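Long-range contacts in coronin (PDB 4OZU), which probably binds actin filaments and is represented here by its WD40 beta-propeller domain, one part of a longer parasite protein: residues Thr191-Val199 and Gly208-Ser216; Thr237-Ala248 and Tyr260-Leu271. One frame throughout, in Å; residues are numbered along the deposited sequence. Where two conformers were deposited one is given.

Contact 1. Residues Thr191-Val199 and Gly208-Ser216; sequences TKDKALNIV and GSVACHDGS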
loop_
_atom_site.group_PDB
_atom_site.type_symbol
_atom_site.label_atom_id
_atom_site.label_comp_id
_atom_site.label_asym_id
_atom_site.label_seq_id
_atom_site.Cartn_x
_atom_site.Cartn_y
_atom_site.Cartn_z
ATOM N N THR A 191 -6.861 12.896 7.952
ATOM C CA THR A 191 -6.345 14.255 7.889
ATOM C C THR A 191 -5.782 14.664 9.236
ATOM O O THR A 191 -5.987 13.989 10.249
ATOM C CB THR A 191 -7.428 15.255 7.442
ATOM O OG1 THR A 191 -8.662 14.963 8.108
ATOM C CG2 THR A 191 -7.645 15.154 5.942
ATOM N N LYS A 192 -5.058 15.777 9.232
ATOM C CA LYS A 192 -4.327 16.229 10.401
ATOM C C LYS A 192 -5.254 16.681 11.532
ATOM O O LYS A 192 -4.816 16.823 12.673
ATOM C CB LYS A 192 -3.383 17.359 10.000
ATOM C CG LYS A 192 -2.167 17.506 10.889
ATOM C CD LYS A 192 -1.288 18.649 10.412
ATOM C CE LYS A 192 -0.551 19.305 11.567
ATOM N NZ LYS A 192 0.068 20.595 11.163
ATOM N N ASP A 193 -6.532 16.900 11.225
ATOM C CA ASP A 193 -7.508 17.236 12.266
ATOM C C ASP A 193 -8.003 15.986 12.995
ATOM O O ASP A 193 -8.978 16.052 13.744
ATOM C CB ASP A 193 -8.703 17.997 11.680
ATOM C CG ASP A 193 -9.458 17.200 10.639
ATOM O OD1 ASP A 193 -8.884 16.242 10.081
ATOM O OD2 ASP A 193 -10.631 17.534 10.370
ATOM N N LYS A 194 -7.324 14.860 12.768
ATOM C CA LYS A 194 -7.596 13.594 13.462
ATOM C C LYS A 194 -8.877 12.940 12.958
ATOM O O LYS A 194 -9.477 12.117 13.648
ATOM C CB LYS A 194 -7.691 13.798 14.977
ATOM C CG LYS A 194 -6.625 14.714 15.581
ATOM C CD LYS A 194 -6.821 14.888 17.075
ATOM C CE LYS A 194 -5.989 16.050 17.603
ATOM N NZ LYS A 194 -5.901 16.065 19.085
ATOM N N ALA A 195 -9.288 13.303 11.750
ATOM C CA ALA A 195 -10.515 12.780 11.177
ATOM C C ALA A 195 -10.223 11.659 10.190
ATOM O O ALA A 195 -9.225 11.688 9.463
ATOM C CB ALA A 195 -11.296 13.886 10.496
ATOM N N LEU A 196 -11.104 10.667 10.193
ATOM C CA LEU A 196 -11.171 9.672 9.138
ATOM C C LEU A 196 -12.355 10.034 8.255
ATOM O O LEU A 196 -13.478 10.139 8.747
ATOM C CB LEU A 196 -11.332 8.268 9.718
ATOM C CG LEU A 196 -11.599 7.147 8.709
ATOM C CD1 LEU A 196 -10.370 6.870 7.858
ATOM C CD2 LEU A 196 -12.046 5.904 9.435
ATOM N N ASN A 197 -12.099 10.225 6.964
ATOM C CA ASN A 197 -13.121 10.664 6.026
ATOM C C ASN A 197 -13.337 9.639 4.934
ATOM O O ASN A 197 -12.379 9.062 4.415
ATOM C CB ASN A 197 -12.738 12.008 5.396
ATOM C CG ASN A 197 -12.244 13.014 6.417
ATOM O OD1 ASN A 197 -13.027 13.573 7.187
ATOM N ND2 ASN A 197 -10.935 13.256 6.423
ATOM N N ILE A 198 -14.605 9.417 4.600
ATOM C CA ILE A 198 -14.979 8.519 3.518
ATOM C C ILE A 198 -15.488 9.344 2.340
ATOM O O ILE A 198 -16.352 10.209 2.506
ATOM C CB ILE A 198 -16.068 7.519 3.945
ATOM C CG1 ILE A 198 -15.727 6.876 5.295
ATOM C CG2 ILE A 198 -16.256 6.472 2.864
ATOM C CD1 ILE A 198 -14.414 6.118 5.315
ATOM N N VAL A 199 -14.965 9.046 1.152
ATOM C CA VAL A 199 -15.237 9.841 -0.047
ATOM C C VAL A 199 -15.788 8.984 -1.167
ATOM O O VAL A 199 -15.224 7.932 -1.474
ATOM C CB VAL A 199 -13.965 10.537 -0.558
ATOM C CG1 VAL A 199 -14.276 11.395 -1.776
ATOM C CG2 VAL A 199 -13.343 11.384 0.551
ATOM N N GLY A 208 -18.924 10.372 4.830
ATOM C CA GLY A 208 -18.766 10.061 6.237
ATOM C C GLY A 208 -17.525 10.691 6.821
ATOM O O GLY A 208 -16.511 10.833 6.143
ATOM N N SER A 209 -17.606 11.089 8.083
ATOM C CA SER A 209 -16.429 11.602 8.766
ATOM C C SER A 209 -16.548 11.401 10.263
ATOM O O SER A 209 -17.616 11.593 10.837
ATOM C CB SER A 209 -16.212 13.082 8.442
ATOM O OG SER A 209 -14.958 13.515 8.944
ATOM N N VAL A 210 -15.444 11.010 10.894
ATOM C CA VAL A 210 -15.430 10.779 12.332
ATOM C C VAL A 210 -14.041 11.036 12.903
ATOM O O VAL A 210 -13.033 10.796 12.243
ATOM C CB VAL A 210 -15.876 9.332 12.678
ATOM C CG1 VAL A 210 -14.839 8.310 12.220
ATOM C CG2 VAL A 210 -16.160 9.192 14.171
ATOM N N ALA A 211 -14.000 11.535 14.132
ATOM C CA ALA A 211 -12.749 11.667 14.860
ATOM C C ALA A 211 -12.268 10.262 15.202
ATOM O O ALA A 211 -12.918 9.566 15.977
ATOM C CB ALA A 211 -12.945 12.504 16.116
ATOM N N CYS A 212 -11.151 9.831 14.620
ATOM C CA CYS A 212 -10.761 8.427 14.746
ATOM C C CYS A 212 -9.798 8.160 15.902
ATOM O O CYS A 212 -9.861 7.086 16.499
ATOM C CB CYS A 212 -10.161 7.920 13.432
ATOM S SG CYS A 212 -8.699 8.791 12.839
ATOM N N HIS A 213 -8.925 9.121 16.221
ATOM C CA HIS A 213 -8.034 9.008 17.374
ATOM C C HIS A 213 -7.782 10.386 17.985
ATOM O O HIS A 213 -7.813 11.390 17.281
ATOM C CB HIS A 213 -6.724 8.328 16.965
ATOM C CG HIS A 213 -6.923 6.950 16.416
ATOM N ND1 HIS A 213 -7.045 5.840 17.225
ATOM C CD2 HIS A 213 -7.043 6.505 15.144
ATOM C CE1 HIS A 213 -7.231 4.769 16.473
ATOM N NE2 HIS A 213 -7.230 5.146 15.206
ATOM N N ASP A 214 -7.556 10.428 19.296
ATOM C CA ASP A 214 -7.603 11.691 20.038
ATOM C C ASP A 214 -6.231 12.304 20.288
ATOM O O ASP A 214 -6.136 13.472 20.676
ATOM C CB ASP A 214 -8.320 11.488 21.376
ATOM C CG ASP A 214 -9.774 11.089 21.204
ATOM O OD1 ASP A 214 -10.367 11.431 20.158
ATOM O OD2 ASP A 214 -10.324 10.429 22.111
ATOM N N GLY A 215 -5.175 11.527 20.076
ATOM C CA GLY A 215 -3.815 12.034 20.200
ATOM C C GLY A 215 -3.477 12.975 19.060
ATOM O O GLY A 215 -4.289 13.175 18.159
ATOM N N SER A 216 -2.278 13.549 19.086
ATOM C CA SER A 216 -1.902 14.589 18.128
ATOM C C SER A 216 -1.224 14.047 16.873
ATOM O O SER A 216 -1.426 14.577 15.780
ATOM C CB SER A 216 -0.976 15.609 18.798
ATOM O OG SER A 216 -1.620 16.237 19.891
#
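Asn197 and Ser209 face each other as a non-hydrogen-bonded pair of the antiparallel strands 195-199 and 208-211, and their side chains close the gap themselves: Ser209 OG donates to Asn197 OD1 at 2.6 Å, tilted 22° from the amide carbonyl plane. Ser209 OG stands anti to its own backbone N (chi1 -171°), which carries it up to the amide. The same amide gives a weak bond from ND2 to Thr191 OG1, tying the pair to the turn 191-194. On the other face of the sheet Leu196 lies alongside Val210 of the partner strand and Cys212 just beyond it, its CB 3.9 Å from Cys212 CB and 4.3 Å from Val210 CG1; Trp250 of the next sheet packs on all three. Between the faces, Leu196 and Val210 exchange backbone bonds, and Ile198 N reaches Gly208 O. Just before strand 195-199, Lys194 runs extended beyond CG, its methylenes alongside the carbonyl oxygens of His213 and Gly215. NZ ends above the carbonyl plane of Asp214, bonded to its O at 3.1 Å. With Leu196 and Val210 turned to Trp250 and the Asn197-Ser209 pair on the other face, this is the outer beta hairpin of a WD40 propeller blade.

Contact 2. Residues Thr237-Ala248 and Tyr260-Leu271; sequences TGFGKMQEREMA and YHAEIDRGSSPL
The NE and NH2 edge of Arg245 meets both carboxylate oxygens of Asp265 in a salt bridge, NE to OD1 at 2.7 Å and NH2 to OD2 at 3.0 Å. Guanidinium and carboxylate are nearly coplanar, 24° apart. NE uses the syn lone pair of OD1; Gly267 N reaches that oxygen from above the carboxylate plane, closing an Asx turn. A bend at chi3 (-67°) turns the guanidinium so that NH1 also meets Ser269 O, 2.8 Å away, and Asp289 gives NH1 a second, ionic partner. At the same residues the strands form a classic beta bulge, where Arg245 O accepts from both Ile264 N and Asp265 N. Farther along the hairpin, His261 NE2 donates from above the carboxylate plane to Glu246 OE2, an oxygen that His213 of the preceding blade also reaches. Thr237 OG1 bonds Leu271 O on a lone pair, and one water joins OG1 to Leu271 N. Leu271 CD2 packs on one guanidinium face and Gly267 CA on the other. Separately, Met247 CB lies 3.9 Å from Ile264 CD1, and Phe239 CZ reaches Ser268 O. Bonded in its plane and flanked on opposite faces, the guanidinium probably holds the loop after strand 260-265 against its own hairpin.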
loop_
_atom_site.group_PDB
_atom_site.type_symbol
_atom_site.label_atom_id
_atom_site.label_comp_id
_atom_site.label_asym_id
_atom_site.label_seq_id
_atom_site.Cartn_x
_atom_site.Cartn_y
_atom_site.Cartn_z
ATOM N N THR A 237 -4.935 3.330 12.401
ATOM C CA THR A 237 -3.960 3.428 13.479
ATOM C C THR A 237 -3.852 4.882 13.869
ATOM O O THR A 237 -4.105 5.767 13.057
ATOM C CB THR A 237 -2.565 2.943 13.070
ATOM O OG1 THR A 237 -2.037 3.828 12.073
ATOM C CG2 THR A 237 -2.611 1.527 12.531
ATOM N N GLY A 238 -3.441 5.131 15.097
ATOM C CA GLY A 238 -3.282 6.489 15.555
ATOM C C GLY A 238 -2.799 6.505 16.979
ATOM O O GLY A 238 -2.229 5.525 17.468
ATOM N N PHE A 239 -3.029 7.626 17.645
ATOM C CA PHE A 239 -2.530 7.819 18.992
ATOM C C PHE A 239 -3.665 8.208 19.929
ATOM O O PHE A 239 -4.568 8.965 19.554
ATOM C CB PHE A 239 -1.430 8.878 18.993
ATOM C CG PHE A 239 -0.207 8.475 18.214
ATOM C CD1 PHE A 239 -0.214 8.498 16.829
ATOM C CD2 PHE A 239 0.944 8.063 18.867
ATOM C CE1 PHE A 239 0.908 8.119 16.106
ATOM C CE2 PHE A 239 2.073 7.691 18.150
ATOM C CZ PHE A 239 2.054 7.718 16.769
ATOM N N GLY A 240 -3.630 7.666 21.141
ATOM C CA GLY A 240 -4.600 8.018 22.160
ATOM C C GLY A 240 -4.252 9.339 22.817
ATOM O O GLY A 240 -3.234 9.959 22.490
ATOM N N LYS A 241 -5.091 9.760 23.760
ATOM C CA LYS A 241 -4.909 11.034 24.451
ATOM C C LYS A 241 -3.572 11.086 25.185
ATOM O O LYS A 241 -3.018 12.164 25.403
ATOM C CB LYS A 241 -6.056 11.269 25.441
ATOM C CG LYS A 241 -6.578 12.698 25.467
ATOM C CD LYS A 241 -8.102 12.741 25.509
ATOM C CE LYS A 241 -8.650 12.244 26.839
ATOM N NZ LYS A 241 -10.140 12.236 26.859
ATOM N N MET A 242 -3.062 9.919 25.564
ATOM C CA MET A 242 -1.783 9.824 26.259
ATOM C C MET A 242 -0.655 9.474 25.290
ATOM O O MET A 242 0.427 9.062 25.707
ATOM C CB MET A 242 -1.876 8.788 27.377
ATOM C CG MET A 242 -2.899 9.166 28.444
ATOM S SD MET A 242 -2.864 8.107 29.899
ATOM C CE MET A 242 -3.283 6.521 29.183
ATOM N N GLN A 243 -0.927 9.654 24.000
ATOM C CA GLN A 243 0.046 9.424 22.928
ATOM C C GLN A 243 0.510 7.972 22.817
ATOM O O GLN A 243 1.567 7.699 22.246
ATOM C CB GLN A 243 1.262 10.340 23.111
ATOM C CG GLN A 243 0.925 11.821 23.024
ATOM C CD GLN A 243 0.590 12.261 21.608
ATOM O OE1 GLN A 243 0.555 11.449 20.683
ATOM N NE2 GLN A 243 0.346 13.553 21.434
ATOM N N GLU A 244 -0.281 7.039 23.340
ATOM C CA GLU A 244 -0.018 5.622 23.114
ATOM C C GLU A 244 -0.504 5.245 21.717
ATOM O O GLU A 244 -1.441 5.852 21.208
ATOM C CB GLU A 244 -0.692 4.747 24.179
ATOM C CG GLU A 244 -2.216 4.612 24.083
ATOM C CD GLU A 244 -2.961 5.717 24.816
ATOM O OE1 GLU A 244 -2.563 6.896 24.697
ATOM O OE2 GLU A 244 -3.946 5.400 25.520
ATOM N N ARG A 245 0.121 4.249 21.096
ATOM C CA ARG A 245 -0.310 3.817 19.769
ATOM C C ARG A 245 -1.480 2.847 19.894
ATOM O O ARG A 245 -1.470 1.940 20.726
ATOM C CB ARG A 245 0.849 3.181 18.989
ATOM C CG ARG A 245 2.028 4.142 18.813
ATOM C CD ARG A 245 2.981 3.749 17.690
ATOM N NE ARG A 245 3.694 2.508 17.962
ATOM C CZ ARG A 245 4.748 2.088 17.270
ATOM N NH1 ARG A 245 5.221 2.816 16.265
ATOM N NH2 ARG A 245 5.341 0.945 17.594
ATOM N N GLU A 246 -2.497 3.067 19.071
ATOM C CA GLU A 246 -3.726 2.298 19.151
ATOM C C GLU A 246 -4.334 2.107 17.772
ATOM O O GLU A 246 -3.855 2.662 16.787
ATOM C CB GLU A 246 -4.726 2.995 20.071
ATOM C CG GLU A 246 -5.019 4.421 19.657
ATOM C CD GLU A 246 -5.994 5.111 20.586
ATOM O OE1 GLU A 246 -5.917 4.877 21.810
ATOM O OE2 GLU A 246 -6.844 5.877 20.086
ATOM N N MET A 247 -5.408 1.334 17.705
ATOM C CA MET A 247 -6.044 1.039 16.434
ATOM C C MET A 247 -7.544 0.914 16.601
ATOM O O MET A 247 -8.043 0.723 17.711
ATOM C CB MET A 247 -5.488 -0.251 15.842
ATOM C CG MET A 247 -5.670 -1.443 16.750
ATOM S SD MET A 247 -4.848 -2.924 16.139
ATOM C CE MET A 247 -5.045 -4.016 17.546
ATOM N N ALA A 248 -8.252 1.012 15.484
ATOM C CA ALA A 248 -9.699 0.911 15.490
ATOM C C ALA A 248 -10.209 0.321 14.190
ATOM O O ALA A 248 -9.602 0.501 13.132
ATOM C CB ALA A 248 -10.327 2.268 15.731
ATOM N N TYR A 260 -14.471 -1.841 16.968
ATOM C CA TYR A 260 -13.436 -2.417 17.811
ATOM C C TYR A 260 -12.323 -1.380 18.000
ATOM O O TYR A 260 -11.985 -0.646 17.066
ATOM C CB TYR A 260 -12.896 -3.708 17.178
ATOM C CG TYR A 260 -11.729 -4.322 17.914
ATOM C CD1 TYR A 260 -11.919 -5.061 19.070
ATOM C CD2 TYR A 260 -10.434 -4.156 17.447
ATOM C CE1 TYR A 260 -10.851 -5.619 19.744
ATOM C CE2 TYR A 260 -9.358 -4.710 18.113
ATOM C CZ TYR A 260 -9.570 -5.441 19.257
ATOM O OH TYR A 260 -8.488 -5.991 19.907
ATOM N N HIS A 261 -11.779 -1.301 19.208
ATOM C CA HIS A 261 -10.696 -0.367 19.510
ATOM C C HIS A 261 -9.739 -1.023 20.491
ATOM O O HIS A 261 -10.177 -1.656 21.458
ATOM C CB HIS A 261 -11.253 0.936 20.096
ATOM C CG HIS A 261 -10.211 1.974 20.386
ATOM N ND1 HIS A 261 -9.467 1.979 21.547
ATOM C CD2 HIS A 261 -9.801 3.049 19.672
ATOM C CE1 HIS A 261 -8.635 3.007 21.532
ATOM N NE2 HIS A 261 -8.819 3.674 20.405
ATOM N N ALA A 262 -8.437 -0.879 20.253
ATOM C CA ALA A 262 -7.447 -1.462 21.155
ATOM C C ALA A 262 -6.124 -0.715 21.132
ATOM O O ALA A 262 -5.715 -0.172 20.104
ATOM C CB ALA A 262 -7.219 -2.928 20.801
ATOM N N GLU A 263 -5.460 -0.700 22.282
ATOM C CA GLU A 263 -4.102 -0.186 22.389
ATOM C C GLU A 263 -3.134 -1.168 21.729
ATOM O O GLU A 263 -3.349 -2.381 21.766
ATOM C CB GLU A 263 -3.736 0.040 23.860
ATOM C CG GLU A 263 -2.371 0.677 24.086
ATOM C CD GLU A 263 -2.100 0.980 25.553
ATOM O OE1 GLU A 263 -3.071 1.059 26.337
ATOM O OE2 GLU A 263 -0.917 1.139 25.922
ATOM N N ILE A 264 -2.088 -0.639 21.103
ATOM C CA ILE A 264 -1.048 -1.475 20.503
ATOM C C ILE A 264 0.205 -1.468 21.374
ATOM O O ILE A 264 0.640 -2.517 21.842
ATOM C CB ILE A 264 -0.671 -1.006 19.089
ATOM C CG1 ILE A 264 -1.857 -1.134 18.141
ATOM C CG2 ILE A 264 0.488 -1.847 18.536
ATOM C CD1 ILE A 264 -1.675 -0.374 16.838
ATOM N N ASP A 265 0.790 -0.288 21.569
ATOM C CA ASP A 265 1.989 -0.142 22.401
ATOM C C ASP A 265 2.295 1.333 22.679
ATOM O O ASP A 265 1.453 2.197 22.429
ATOM C CB ASP A 265 3.192 -0.825 21.734
ATOM C CG ASP A 265 3.531 -0.244 20.365
ATOM O OD1 ASP A 265 3.213 0.934 20.101
ATOM O OD2 ASP A 265 4.137 -0.968 19.549
ATOM N N ARG A 266 3.496 1.614 23.191
ATOM C CA ARG A 266 3.914 2.982 23.497
ATOM C C ARG A 266 5.044 3.463 22.584
ATOM O O ARG A 266 5.940 4.191 23.019
ATOM C CB ARG A 266 4.351 3.090 24.963
ATOM C CG ARG A 266 3.213 2.931 25.955
ATOM C CD ARG A 266 3.428 3.813 27.175
ATOM N NE ARG A 266 2.338 3.691 28.142
ATOM C CZ ARG A 266 2.365 2.924 29.229
ATOM N NH1 ARG A 266 3.433 2.191 29.524
ATOM N NH2 ARG A 266 1.313 2.894 30.035
ATOM N N GLY A 267 4.990 3.064 21.317
ATOM C CA GLY A 267 5.949 3.525 20.326
ATOM C C GLY A 267 5.674 4.955 19.898
ATOM O O GLY A 267 4.701 5.563 20.343
ATOM N N SER A 268 6.533 5.495 19.035
ATOM C CA SER A 268 6.469 6.911 18.663
ATOM C C SER A 268 6.114 7.124 17.196
ATOM O O SER A 268 5.546 8.155 16.835
ATOM C CB SER A 268 7.805 7.592 18.964
ATOM O OG SER A 268 8.862 6.950 18.274
ATOM N N SER A 269 6.451 6.154 16.353
ATOM C CA SER A 269 6.218 6.276 14.917
ATOM C C SER A 269 4.769 6.008 14.535
ATOM O O SER A 269 4.161 5.063 15.040
ATOM C CB SER A 269 7.119 5.307 14.149
ATOM O OG SER A 269 8.485 5.668 14.279
ATOM N N PRO A 270 4.210 6.831 13.631
ATOM C CA PRO A 270 2.919 6.430 13.065
ATOM C C PRO A 270 3.012 5.047 12.436
ATOM O O PRO A 270 4.059 4.675 11.899
ATOM C CB PRO A 270 2.638 7.509 12.017
ATOM C CG PRO A 270 3.377 8.703 12.502
ATOM C CD PRO A 270 4.610 8.178 13.187
ATOM N N LEU A 271 1.933 4.287 12.547
ATOM C CA LEU A 271 1.893 2.925 12.039
ATOM C C LEU A 271 1.139 2.845 10.718
ATOM O O LEU A 271 -0.007 3.283 10.614
ATOM C CB LEU A 271 1.248 1.990 13.064
ATOM C CG LEU A 271 2.078 1.738 14.328
ATOM C CD1 LEU A 271 1.236 1.072 15.400
ATOM C CD2 LEU A 271 3.312 0.907 14.025
HETATM O O HOH W 1 -0.501 5.818 13.217
HETATM O O HOH W 2 4.042 8.657 21.139
#

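Contacts 1 and 2 lie in consecutive four-stranded blades of the propeller, their centres about 14 Å apart, and the chain completes the first before entering the second. The 212-216 segment that leaves the hairpin of contact 1 joins them directly: Gly215 N probably bonds Phe239 O at 2.7 Å, and His213 ND1 probably bonds Glu246 OE2 at 2.9 Å. That carboxylate oxygen therefore has a histidine from each contact, His213 and His261, while Thr236 holds His213 NE2. Tris, probably from the crystallisation liquor, is bound close to the side chain of Asp214 in contact 1 and also close to that of His261 in contact 2.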